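Local structure of transcriptional regulator, putative (Pseudomonas syringae pv. tomato, 2R5F) at residues S65-S68 with T69-A72; D35-S38 with I39-A42; I43-A46 with A47-L51; V190-I193 with C194-Y197. The protein probably binds a sugar or sugar-derived effector through this domain, as other SorC-family regulators do, and so adjusts transcription of its target genes. All coordinates share one frame; numbering follows the deposited sequence.

Contact 1: residues S65-S68 with T69-A72; sequences SWSS and TIRA. With SO4 (sulfate ion), chain B.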
ATOM      1  N   SER A  65      -5.746   1.699   4.535  1.00 43.80           N
ATOM      2  CA  SER A  65      -5.765   2.931   5.321  1.00 44.81           C
ATOM      3  C   SER A  65      -5.105   2.841   6.713  1.00 44.60           C
ATOM      4  O   SER A  65      -4.786   3.866   7.299  1.00 44.94           O
ATOM      5  CB  SER A  65      -7.173   3.528   5.397  1.00 44.67           C
ATOM      6  OG  SER A  65      -8.133   2.511   5.206  1.00 47.26           O
ATOM      7  N   TRP A  66      -4.870   1.631   7.215  1.00 44.50           N
ATOM      8  CA  TRP A  66      -4.169   1.466   8.507  1.00 44.27           C
ATOM      9  C   TRP A  66      -2.641   1.687   8.457  1.00 43.43           C
ATOM     10  O   TRP A  66      -1.970   1.691   9.492  1.00 43.22           O
ATOM     11  CB  TRP A  66      -4.494   0.109   9.136  1.00 44.76           C
ATOM     12  CG  TRP A  66      -5.940  -0.029   9.569  1.00 45.66           C
ATOM     13  CD1 TRP A  66      -7.021  -0.114   8.752  1.00 45.84           C
ATOM     14  CD2 TRP A  66      -6.451  -0.104  10.917  1.00 46.39           C
ATOM     15  NE1 TRP A  66      -8.170  -0.232   9.484  1.00 46.74           N
ATOM     16  CE2 TRP A  66      -7.855  -0.238  10.818  1.00 46.22           C
ATOM     17  CE3 TRP A  66      -5.861  -0.065  12.188  1.00 47.01           C
ATOM     18  CZ2 TRP A  66      -8.686  -0.339  11.945  1.00 46.25           C
ATOM     19  CZ3 TRP A  66      -6.692  -0.178  13.322  1.00 46.44           C
ATOM     20  CH2 TRP A  66      -8.090  -0.306  13.187  1.00 45.78           C
ATOM     21  N   SER A  67      -2.103   1.869   7.258  1.00 42.73           N
ATOM     22  CA  SER A  67      -0.667   2.010   7.064  1.00 42.57           C
ATOM     23  C   SER A  67      -0.107   3.405   7.398  1.00 41.69           C
ATOM     24  O   SER A  67      -0.604   4.413   6.913  1.00 40.80           O
ATOM     25  CB  SER A  67      -0.310   1.600   5.634  1.00 42.57           C
ATOM     26  OG  SER A  67       1.028   1.959   5.342  1.00 45.55           O
ATOM     27  N   SER A  68       0.933   3.457   8.237  1.00 41.39           N
ATOM     28  CA  SER A  68       1.579   4.743   8.581  1.00 41.19           C
ATOM     29  C   SER A  68       2.476   5.275   7.493  1.00 40.11           C
ATOM     30  O   SER A  68       2.734   6.467   7.428  1.00 40.26           O
ATOM     31  CB  SER A  68       2.369   4.663   9.897  1.00 40.87           C
ATOM     32  OG  SER A  68       2.684   3.322  10.180  1.00 44.61           O
ATOM     33  N   THR A  69       2.957   4.383   6.639  1.00 40.35           N
ATOM     34  CA  THR A  69       3.707   4.779   5.447  1.00 40.33           C
ATOM     35  C   THR A  69       2.782   5.495   4.441  1.00 39.34           C
ATOM     36  O   THR A  69       3.179   6.459   3.803  1.00 39.49           O
ATOM     37  CB  THR A  69       4.428   3.556   4.790  1.00 40.22           C
ATOM     38  OG1 THR A  69       5.089   2.799   5.814  1.00 42.29           O
ATOM     39  CG2 THR A  69       5.458   4.029   3.801  1.00 39.31           C
ATOM     40  N   ILE A  70       1.559   5.007   4.306  1.00 39.39           N
ATOM     41  CA  ILE A  70       0.539   5.678   3.489  1.00 40.14           C
ATOM     42  C   ILE A  70       0.126   6.995   4.155  1.00 40.28           C
ATOM     43  O   ILE A  70      -0.045   8.009   3.471  1.00 39.08           O
ATOM     44  CB  ILE A  70      -0.675   4.774   3.229  1.00 40.42           C
ATOM     45  CG1 ILE A  70      -0.233   3.533   2.423  1.00 42.37           C
ATOM     46  CG2 ILE A  70      -1.818   5.570   2.493  1.00 39.68           C
ATOM     47  CD1 ILE A  70      -1.370   2.522   2.092  1.00 42.19           C
ATOM     48  N   ARG A  71       0.010   6.990   5.494  1.00 40.39           N
ATOM     49  CA  ARG A  71      -0.168   8.251   6.232  1.00 41.03           C
ATOM     50  C   ARG A  71       0.951   9.245   5.915  1.00 40.38           C
ATOM     51  O   ARG A  71       0.673  10.419   5.679  1.00 40.41           O
ATOM     52  CB  ARG A  71      -0.242   8.006   7.733  1.00 41.38           C
ATOM     53  CG  ARG A  71      -1.044   9.050   8.526  1.00 42.78           C
ATOM     54  CD  ARG A  71      -1.195   8.613   9.999  1.00 44.25           C
ATOM     55  NE  ARG A  71      -1.688   7.228  10.091  1.00 50.62           N
ATOM     56  CZ  ARG A  71      -1.058   6.226  10.710  1.00 51.96           C
ATOM     57  NH1 ARG A  71      -1.593   5.009  10.702  1.00 51.43           N
ATOM     58  NH2 ARG A  71       0.096   6.435  11.355  1.00 54.05           N
ATOM     59  N   ALA A  72       2.210   8.787   5.901  1.00 39.30           N
ATOM     60  CA  ALA A  72       3.320   9.643   5.478  1.00 38.64           C
ATOM     61  C   ALA A  72       3.132  10.174   4.033  1.00 38.92           C
ATOM     62  O   ALA A  72       3.378  11.344   3.760  1.00 37.95           O
ATOM     63  CB  ALA A  72       4.650   8.914   5.620  1.00 38.55           C
TER
HETATM   64  S   SO4 B   1       3.096   0.366   7.945  1.00 46.20           S
HETATM   65  O1  SO4 B   1       3.673  -0.891   8.402  1.00 47.22           O
HETATM   66  O2  SO4 B   1       4.023   1.475   8.088  1.00 48.19           O
HETATM   67  O3  SO4 B   1       2.689   0.299   6.566  1.00 46.30           O
HETATM   68  O4  SO4 B   1       1.973   0.715   8.817  1.00 48.15           O

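Contact 2: residues D35-S38 with I39-A42; sequences DEES and IKQA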
ATOM      1  N   ASP A  35      16.818   4.461  10.491  1.00 43.42           N
ATOM      2  CA  ASP A  35      15.707   4.869  11.338  1.00 43.11           C
ATOM      3  C   ASP A  35      14.371   4.646  10.649  1.00 42.68           C
ATOM      4  O   ASP A  35      14.168   5.084   9.513  1.00 42.25           O
ATOM      5  CB  ASP A  35      15.849   6.337  11.754  1.00 43.12           C
ATOM      6  CG  ASP A  35      14.779   6.769  12.745  1.00 43.79           C
ATOM      7  OD1 ASP A  35      14.886   6.427  13.935  1.00 44.09           O
ATOM      8  OD2 ASP A  35      13.824   7.455  12.339  1.00 44.94           O
ATOM      9  N   GLU A  36      13.462   3.968  11.354  1.00 42.62           N
ATOM     10  CA  GLU A  36      12.150   3.566  10.807  1.00 42.69           C
ATOM     11  C   GLU A  36      11.345   4.773  10.333  1.00 41.64           C
ATOM     12  O   GLU A  36      10.741   4.729   9.265  1.00 41.86           O
ATOM     13  CB  GLU A  36      11.329   2.780  11.844  1.00 42.98           C
ATOM     14  CG  GLU A  36      12.133   1.837  12.763  1.00 46.92           C
ATOM     15  CD  GLU A  36      12.288   0.408  12.212  1.00 51.45           C
ATOM     16  OE1 GLU A  36      12.079  -0.542  13.001  1.00 52.50           O
ATOM     17  OE2 GLU A  36      12.616   0.226  11.010  1.00 51.99           O
ATOM     18  N   GLU A  37      11.345   5.844  11.127  1.00 40.53           N
ATOM     19  CA  GLU A  37      10.539   7.045  10.842  1.00 39.58           C
ATOM     20  C   GLU A  37      11.123   7.858   9.688  1.00 37.88           C
ATOM     21  O   GLU A  37      10.391   8.367   8.844  1.00 36.05           O
ATOM     22  CB  GLU A  37      10.392   7.912  12.101  1.00 40.23           C
ATOM     23  CG  GLU A  37       9.543   9.199  11.935  1.00 43.49           C
ATOM     24  CD  GLU A  37       8.074   8.958  11.513  1.00 47.02           C
ATOM     25  OE1 GLU A  37       7.630   7.784  11.427  1.00 47.61           O
ATOM     26  OE2 GLU A  37       7.355   9.963  11.275  1.00 48.14           O
ATOM     27  N   SER A  38      12.450   7.985   9.671  1.00 36.74           N
ATOM     28  CA  SER A  38      13.127   8.620   8.553  1.00 36.09           C
ATOM     29  C   SER A  38      12.862   7.860   7.250  1.00 35.86           C
ATOM     30  O   SER A  38      12.647   8.471   6.208  1.00 35.29           O
ATOM     31  CB  SER A  38      14.618   8.699   8.785  1.00 35.50           C
ATOM     32  OG  SER A  38      15.200   9.377   7.693  1.00 36.45           O
ATOM     33  N   ILE A  39      12.894   6.529   7.330  1.00 35.96           N
ATOM     34  CA  ILE A  39      12.561   5.657   6.207  1.00 36.09           C
ATOM     35  C   ILE A  39      11.112   5.826   5.743  1.00 36.32           C
ATOM     36  O   ILE A  39      10.859   5.889   4.546  1.00 36.33           O
ATOM     37  CB  ILE A  39      12.860   4.165   6.516  1.00 35.95           C
ATOM     38  CG1 ILE A  39      14.373   3.918   6.512  1.00 36.03           C
ATOM     39  CG2 ILE A  39      12.128   3.242   5.492  1.00 37.47           C
ATOM     40  CD1 ILE A  39      14.798   2.617   7.149  1.00 38.26           C
ATOM     41  N   LYS A  40      10.163   5.909   6.677  1.00 37.30           N
ATOM     42  CA  LYS A  40       8.750   6.047   6.297  1.00 37.75           C
ATOM     43  C   LYS A  40       8.513   7.357   5.565  1.00 37.30           C
ATOM     44  O   LYS A  40       7.744   7.385   4.606  1.00 36.25           O
ATOM     45  CB  LYS A  40       7.810   5.988   7.497  1.00 38.75           C
ATOM     46  CG  LYS A  40       7.555   4.603   8.076  1.00 40.24           C
ATOM     47  CD  LYS A  40       6.314   4.633   8.974  1.00 40.17           C
ATOM     48  CE  LYS A  40       6.660   4.741  10.420  1.00 44.64           C
ATOM     49  NZ  LYS A  40       5.471   5.161  11.187  1.00 46.02           N
ATOM     50  N   GLN A  41       9.208   8.415   6.003  1.00 36.50           N
ATOM     51  CA  GLN A  41       9.028   9.764   5.449  1.00 36.77           C
ATOM     52  C   GLN A  41       9.615   9.910   4.047  1.00 36.09           C
ATOM     53  O   GLN A  41       9.046  10.615   3.213  1.00 35.29           O
ATOM     54  CB  GLN A  41       9.645  10.850   6.362  1.00 37.10           C
ATOM     55  CG  GLN A  41       8.939  11.118   7.744  1.00 39.05           C
ATOM     56  CD  GLN A  41       7.416  11.336   7.660  1.00 40.57           C
ATOM     57  OE1 GLN A  41       6.884  11.769   6.643  1.00 41.23           O
ATOM     58  NE2 GLN A  41       6.714  11.017   8.748  1.00 41.22           N
ATOM     59  N   ALA A  42      10.774   9.282   3.819  1.00 35.07           N
ATOM     60  CA  ALA A  42      11.380   9.200   2.484  1.00 34.66           C
ATOM     61  C   ALA A  42      10.482   8.426   1.515  1.00 34.25           C
ATOM     62  O   ALA A  42      10.292   8.840   0.377  1.00 34.56           O
ATOM     63  CB  ALA A  42      12.812   8.570   2.551  1.00 33.72           C
TER

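Contact 3: residues I43-A46 with A47-L51; sequences IGSA and AAHYL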
ATOM      1  N   ILE A  43       9.962   7.282   1.958  1.00 34.68           N
ATOM      2  CA  ILE A  43       9.041   6.476   1.120  1.00 34.36           C
ATOM      3  C   ILE A  43       7.750   7.237   0.843  1.00 35.44           C
ATOM      4  O   ILE A  43       7.313   7.340  -0.320  1.00 35.78           O
ATOM      5  CB  ILE A  43       8.756   5.057   1.720  1.00 34.28           C
ATOM      6  CG1 ILE A  43      10.033   4.203   1.664  1.00 34.35           C
ATOM      7  CG2 ILE A  43       7.612   4.329   0.931  1.00 33.13           C
ATOM      8  CD1 ILE A  43      10.010   3.049   2.610  1.00 31.24           C
ATOM      9  N   GLY A  44       7.134   7.766   1.899  1.00 35.74           N
ATOM     10  CA  GLY A  44       5.915   8.581   1.730  1.00 37.33           C
ATOM     11  C   GLY A  44       6.123   9.735   0.763  1.00 37.70           C
ATOM     12  O   GLY A  44       5.328   9.953  -0.142  1.00 39.58           O
ATOM     13  N   SER A  45       7.201  10.474   0.933  1.00 37.85           N
ATOM     14  CA  SER A  45       7.515  11.589   0.024  1.00 37.12           C
ATOM     15  C   SER A  45       7.670  11.179  -1.440  1.00 36.64           C
ATOM     16  O   SER A  45       7.136  11.836  -2.330  1.00 35.55           O
ATOM     17  CB  SER A  45       8.774  12.324   0.487  1.00 37.31           C
ATOM     18  OG  SER A  45       9.103  13.308  -0.480  1.00 39.42           O
ATOM     19  N   ALA A  46       8.406  10.092  -1.687  1.00 36.45           N
ATOM     20  CA  ALA A  46       8.570   9.567  -3.040  1.00 36.27           C
ATOM     21  C   ALA A  46       7.208   9.112  -3.592  1.00 36.73           C
ATOM     22  O   ALA A  46       6.905   9.330  -4.770  1.00 35.77           O
ATOM     23  CB  ALA A  46       9.586   8.415  -3.042  1.00 35.95           C
ATOM     24  N   ALA A  47       6.392   8.505  -2.726  1.00 37.13           N
ATOM     25  CA  ALA A  47       5.022   8.055  -3.061  1.00 38.45           C
ATOM     26  C   ALA A  47       4.114   9.205  -3.492  1.00 39.36           C
ATOM     27  O   ALA A  47       3.391   9.101  -4.500  1.00 38.78           O
ATOM     28  CB  ALA A  47       4.396   7.327  -1.862  1.00 38.89           C
ATOM     29  N   ALA A  48       4.167  10.309  -2.736  1.00 40.34           N
ATOM     30  CA  ALA A  48       3.415  11.504  -3.079  1.00 41.00           C
ATOM     31  C   ALA A  48       3.745  11.967  -4.490  1.00 41.96           C
ATOM     32  O   ALA A  48       2.838  12.267  -5.282  1.00 41.91           O
ATOM     33  CB  ALA A  48       3.672  12.627  -2.055  1.00 41.66           C
ATOM     34  N   HIS A  49       5.044  12.028  -4.791  0.50 42.46           N
ATOM     35  CA  HIS A  49       5.550  12.496  -6.086  0.50 43.32           C
ATOM     36  C   HIS A  49       5.120  11.553  -7.209  0.50 43.47           C
ATOM     37  O   HIS A  49       4.684  12.005  -8.261  0.50 43.68           O
ATOM     38  CB  HIS A  49       7.091  12.626  -6.065  0.50 43.26           C
ATOM     39  CG  HIS A  49       7.606  13.811  -5.298  0.50 44.22           C
ATOM     40  ND1 HIS A  49       7.116  14.179  -4.061  0.50 45.33           N
ATOM     41  CD2 HIS A  49       8.597  14.690  -5.584  0.50 45.11           C
ATOM     42  CE1 HIS A  49       7.771  15.244  -3.628  0.50 46.63           C
ATOM     43  NE2 HIS A  49       8.678  15.573  -4.532  0.50 45.58           N
ATOM     44  N   TYR A  50       5.265  10.247  -6.975  1.00 43.92           N
ATOM     45  CA  TYR A  50       4.812   9.188  -7.895  1.00 44.76           C
ATOM     46  C   TYR A  50       3.352   9.382  -8.328  1.00 46.14           C
ATOM     47  O   TYR A  50       3.009   9.286  -9.516  1.00 45.94           O
ATOM     48  CB  TYR A  50       4.964   7.810  -7.234  1.00 44.84           C
ATOM     49  CG  TYR A  50       4.473   6.663  -8.099  1.00 45.44           C
ATOM     50  CD1 TYR A  50       5.305   6.076  -9.057  1.00 45.78           C
ATOM     51  CD2 TYR A  50       3.177   6.184  -7.980  1.00 45.86           C
ATOM     52  CE1 TYR A  50       4.851   5.046  -9.871  1.00 45.34           C
ATOM     53  CE2 TYR A  50       2.714   5.135  -8.791  1.00 46.34           C
ATOM     54  CZ  TYR A  50       3.556   4.578  -9.731  1.00 45.49           C
ATOM     55  OH  TYR A  50       3.097   3.548 -10.538  1.00 46.71           O
ATOM     56  N   LEU A  51       2.504   9.651  -7.344  1.00 47.53           N
ATOM     57  CA  LEU A  51       1.080   9.806  -7.537  1.00 49.05           C
ATOM     58  C   LEU A  51       0.806  11.129  -8.244  1.00 50.44           C
ATOM     59  O   LEU A  51      -0.154  11.234  -8.996  1.00 51.54           O
ATOM     60  CB  LEU A  51       0.386   9.776  -6.177  1.00 48.74           C
ATOM     61  CG  LEU A  51      -0.766   8.794  -6.048  1.00 48.95           C
ATOM     62  CD1 LEU A  51      -0.226   7.440  -5.743  1.00 47.69           C
ATOM     63  CD2 LEU A  51      -1.774   9.249  -4.979  1.00 48.49           C
TER

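Contact 4: residues V190-I193 with C194-Y197; sequences VGDI and CLRY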
ATOM      1  N   VAL A 190       4.700 -14.808   7.468  1.00 38.71           N
ATOM      2  CA  VAL A 190       5.830 -13.891   7.664  1.00 38.18           C
ATOM      3  C   VAL A 190       5.378 -12.427   7.597  1.00 37.50           C
ATOM      4  O   VAL A 190       6.067 -11.542   8.086  1.00 36.88           O
ATOM      5  CB  VAL A 190       7.013 -14.090   6.619  1.00 37.72           C
ATOM      6  CG1 VAL A 190       7.521 -15.527   6.591  1.00 36.85           C
ATOM      7  CG2 VAL A 190       6.625 -13.588   5.206  1.00 38.08           C
ATOM      8  N   GLY A 191       4.234 -12.178   6.975  1.00 37.70           N
ATOM      9  CA  GLY A 191       3.775 -10.799   6.741  1.00 37.45           C
ATOM     10  C   GLY A 191       2.326 -10.724   6.298  1.00 38.35           C
ATOM     11  O   GLY A 191       1.644 -11.744   6.193  1.00 37.86           O
ATOM     12  N   ASP A 192       1.859  -9.507   6.019  1.00 39.34           N
ATOM     13  CA  ASP A 192       0.475  -9.289   5.606  1.00 39.43           C
ATOM     14  C   ASP A 192       0.372  -8.073   4.713  1.00 39.70           C
ATOM     15  O   ASP A 192       1.150  -7.114   4.832  1.00 38.82           O
ATOM     16  CB  ASP A 192      -0.449  -9.108   6.824  1.00 39.77           C
ATOM     17  CG  ASP A 192      -0.407  -7.682   7.399  1.00 42.36           C
ATOM     18  OD1 ASP A 192       0.478  -7.385   8.221  1.00 45.88           O
ATOM     19  OD2 ASP A 192      -1.280  -6.860   7.061  1.00 43.92           O
ATOM     20  N   ILE A 193      -0.595  -8.146   3.802  1.00 39.92           N
ATOM     21  CA  ILE A 193      -1.112  -6.987   3.096  1.00 39.34           C
ATOM     22  C   ILE A 193      -2.601  -6.957   3.452  1.00 40.16           C
ATOM     23  O   ILE A 193      -3.289  -7.972   3.341  1.00 38.53           O
ATOM     24  CB  ILE A 193      -0.930  -7.081   1.570  1.00 39.36           C
ATOM     25  CG1 ILE A 193       0.558  -6.979   1.201  1.00 39.12           C
ATOM     26  CG2 ILE A 193      -1.750  -5.984   0.907  1.00 37.12           C
ATOM     27  CD1 ILE A 193       0.916  -7.306  -0.236  1.00 37.22           C
ATOM     28  N   CYS A 194      -3.061  -5.802   3.926  1.00 41.03           N
ATOM     29  CA  CYS A 194      -4.459  -5.574   4.321  1.00 43.34           C
ATOM     30  C   CYS A 194      -4.992  -6.556   5.365  1.00 43.53           C
ATOM     31  O   CYS A 194      -6.155  -6.904   5.327  1.00 44.44           O
ATOM     32  CB  CYS A 194      -5.390  -5.558   3.104  1.00 43.36           C
ATOM     33  SG  CYS A 194      -5.091  -4.174   1.969  1.00 45.88           S
ATOM     34  N   LEU A 195      -4.133  -6.978   6.292  1.00 43.75           N
ATOM     35  CA  LEU A 195      -4.464  -8.003   7.270  1.00 43.85           C
ATOM     36  C   LEU A 195      -4.721  -9.353   6.593  1.00 43.26           C
ATOM     37  O   LEU A 195      -5.298 -10.254   7.183  1.00 42.70           O
ATOM     38  CB  LEU A 195      -5.659  -7.577   8.136  1.00 44.60           C
ATOM     39  CG  LEU A 195      -5.435  -7.561   9.649  1.00 47.42           C
ATOM     40  CD1 LEU A 195      -4.070  -6.908  10.025  1.00 48.46           C
ATOM     41  CD2 LEU A 195      -6.583  -6.847  10.323  1.00 47.87           C
ATOM     42  N   ARG A 196      -4.270  -9.499   5.352  1.00 42.79           N
ATOM     43  CA  ARG A 196      -4.248 -10.826   4.732  1.00 41.94           C
ATOM     44  C   ARG A 196      -2.814 -11.396   4.767  1.00 41.43           C
ATOM     45  O   ARG A 196      -1.922 -10.856   4.155  1.00 40.58           O
ATOM     46  CB  ARG A 196      -4.799 -10.751   3.302  1.00 42.33           C
ATOM     47  CG  ARG A 196      -6.213 -10.118   3.186  1.00 42.70           C
ATOM     48  CD  ARG A 196      -7.248 -11.006   3.868  1.00 45.50           C
ATOM     49  NE  ARG A 196      -8.612 -10.515   3.685  1.00 49.02           N
ATOM     50  CZ  ARG A 196      -9.619 -11.241   3.205  1.00 50.26           C
ATOM     51  NH1 ARG A 196      -9.439 -12.510   2.862  1.00 51.73           N
ATOM     52  NH2 ARG A 196     -10.815 -10.695   3.063  1.00 52.46           N
ATOM     53  N   TYR A 197      -2.625 -12.514   5.462  1.00 41.38           N
ATOM     54  CA  TYR A 197      -1.293 -13.055   5.718  1.00 41.17           C
ATOM     55  C   TYR A 197      -0.797 -14.001   4.631  1.00 40.42           C
ATOM     56  O   TYR A 197      -1.585 -14.692   3.998  1.00 40.46           O
ATOM     57  CB  TYR A 197      -1.257 -13.705   7.118  1.00 41.73           C
ATOM     58  CG  TYR A 197      -1.293 -12.663   8.222  1.00 42.93           C
ATOM     59  CD1 TYR A 197      -2.503 -12.123   8.677  1.00 44.25           C
ATOM     60  CD2 TYR A 197      -0.119 -12.187   8.779  1.00 43.89           C
ATOM     61  CE1 TYR A 197      -2.529 -11.143   9.669  1.00 43.88           C
ATOM     62  CE2 TYR A 197      -0.135 -11.220   9.768  1.00 44.91           C
ATOM     63  CZ  TYR A 197      -1.336 -10.698  10.210  1.00 44.70           C
ATOM     64  OH  TYR A 197      -1.303  -9.724  11.198  1.00 44.31           O
TER

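Contact 1: residues S65-S68 with T69-A72
With OG of S67 set trans to its own backbone nitrogen (chi1 169°), the hydroxyl reaches forward over the first turn of helix 68-75 and accepts a bond from I70 N, OG to N 3.3 Å. This is a helix N-cap, and serine suits it because its short side chain brings an oxygen to a first-turn amide for which no helical carbonyl is in position. The same hydroxyl gives its proton to the sulfate, S67 OG to O3 2.6 Å, so one oxygen serves helix and anion together. T69, whose chi1 of -46° keeps OG1 beside its backbone nitrogen, donates to sulfate O2 across 2.8 Å. The backbone joins in: S68 N points at sulfate O4 at 3.0 Å, and T69 N adds a weak bond to O2. R71 folds back over S68 on the outer side; S68 CA lies 3.4 Å above one guanidinium face, toward the rim, and NH2 comes to 3.2 Å from S68 CB. K236 NZ also bonds the sulfate, while I70 and T69 pack inward on L230. Hydroxyls, N-terminal amides and a lysine make a site suited to a tetrahedral anion, as the positive end of a helix would probably be; the sulfate probably came from the crystallisation liquor, but the chemistry is consistent with a pocket for the phosphate of a sugar-phosphate effector.

Contact 2: residues D35-S38 with I39-A42
From D35 the backbone enters the first turns of helix 36-54, with I39 N, K40 N, Q41 N and A42 N bonded in order to the carbonyl oxygens of D35, E36, E37 and S38. E37 carries the side-chain contact by serving two residues with its two carboxylate oxygens. OE2 accepts from Q41 NE2 at 2.8 Å; the oxygen lies in the amide plane of Q41, yet the donor stands 52° out of the carboxylate plane, and the two flat groups are turned 71° apart. OE1 makes a long salt bridge and a weak hydrogen bond to K40 NZ at 3.4 Å. A bend at chi2 (61°) turns the carboxylate along the helix toward these partners, three and four residues on, the spacing that one helical turn provides. At the start, D35 is the N-cap: its OD2 takes S38 N on the anti lone pair at 3.0 Å and E37 N more weakly. Aspartate is apt here, as its short carboxylate reaches the first-turn amides and its charge would favour the positive end of the helix dipole. I39 lays CG1 3.2 Å from D35 O, an apolar residue turned inward to A30. S38 OG is bonded to E32 N in the preceding loop, and Q41 OE1 to H76 NE2. Along the flank, K40 packs on S68 and T69 and Q41 on A72, which seats this end of the helix against helix 68-75.

Contact 3: residues I43-A46 with A47-L51
A47 CB sits 3.3 Å from the carbonyl oxygen of I43 and equally 3.3 Å from that of G44, the usual approach of a helical side chain to the turn before it, and A48 repeats the pattern with CB 3.6 Å from S45 O. Alanine suits position 47 because its methyl faces L230 of the sheet. A47 N bonds to I43 O at 2.8 Å, and the series continues through A48 N to G44 O, H49 N to S45 O and Y50 N to A46 O, the last at 2.9 Å. On the outer side, H49 keeps its ring beside its own backbone nitrogen (chi1 -74°) and turns ND1 toward S45 O in one of its two conformers, so that approach is doubtful. In the middle of helix 36-54 the small residues G44, A46 and A47 let the helix come close to its neighbours, A46 and A47 to the sheet and G44 to the methyl of A72, in an alpha/beta fold of Rossmann type, where helices lie against a largely parallel sheet. I43 touches V28, L230 and I253 on three of its strands, and A46 meets V28 and I253. Y50 swings away from H49, with its ring carbon CG trans to the backbone nitrogen (chi1 178°); the side chain touches Q24, I26, L228 and V251, while its phenolic OH is hydrogen-bonded to R226 NE. Farther round the helix, S45 and A48 touch H76, and L51 packs on L228 and M77.

Contact 4: residues V190-I193 with C194-Y197
D192 and Y197 stand side by side, pointing the same way, on one face of a tight beta hairpin whose strands 191-193 and 196-198 are joined by a type I' turn from I193 to R196. They form a non-hydrogen-bonded antiparallel pair, and their closeness is used for a CH-pi contact: D192 CB lies 3.6 Å from the centroid of the Y197 ring, only 11° off the ring normal. Tyrosine suits the place because its flat ring offers a broad face for that CB to lie over. The aspartate carboxylate is turned 40° from the ring plane and heads toward the turn. Its CG lies between the backbone nitrogen and carbonyl carbon (chi1 81°), a crowded position that swings OD2 to L195 N at 3.0 Å. OD2 is met on its anti side, somewhat out of the carboxylate plane, so an acidic side chain holds a turn amide. C194 and L195 occupy the two turn corners with positive phi, which non-glycine residues adopt less readily. On the other face of the hairpin, I193 and R196 form the hydrogen-bonded pair, R196 N to I193 O at 2.7 Å and I193 N to R196 O at 3.0 Å. I193 is buried, an apolar branched residue well placed to pack on V158 and I160 of strand 155-162 and on L221 and A243 of flanking helices. R196 bends at chi2 and carries its guanidinium away, where NE bonds S215 OG. A classic bulge formed by V190 and G191 opposite F198 lies next to the pair, and G191 O comes to 3.2 Å from Y197 CD2.

In the fold
Along the chain the order is contact 2, contact 3, contact 1, contact 4. Contacts 2 and 3 are adjoining stretches of helix 36-54, with centres 13 Å apart. Contact 1 opens the next helix, 68-75, which packs alongside: its centre is 12 Å from each of the other two, with T69 CG2 meeting I43 CG2 at 3.6 Å. Contact 4 is the hairpin whose strand 191-193 pairs antiparallel with strand 155-162 of the mixed sheet; it lies 15 Å from contact 1, centre to centre, and about 22 Å from contact 3, across the chain's centre. Helix 68-75 binds the sulfate at its start, with K40 of helix 36-54 close by, consistent with an effector pocket in a sugar-binding domain.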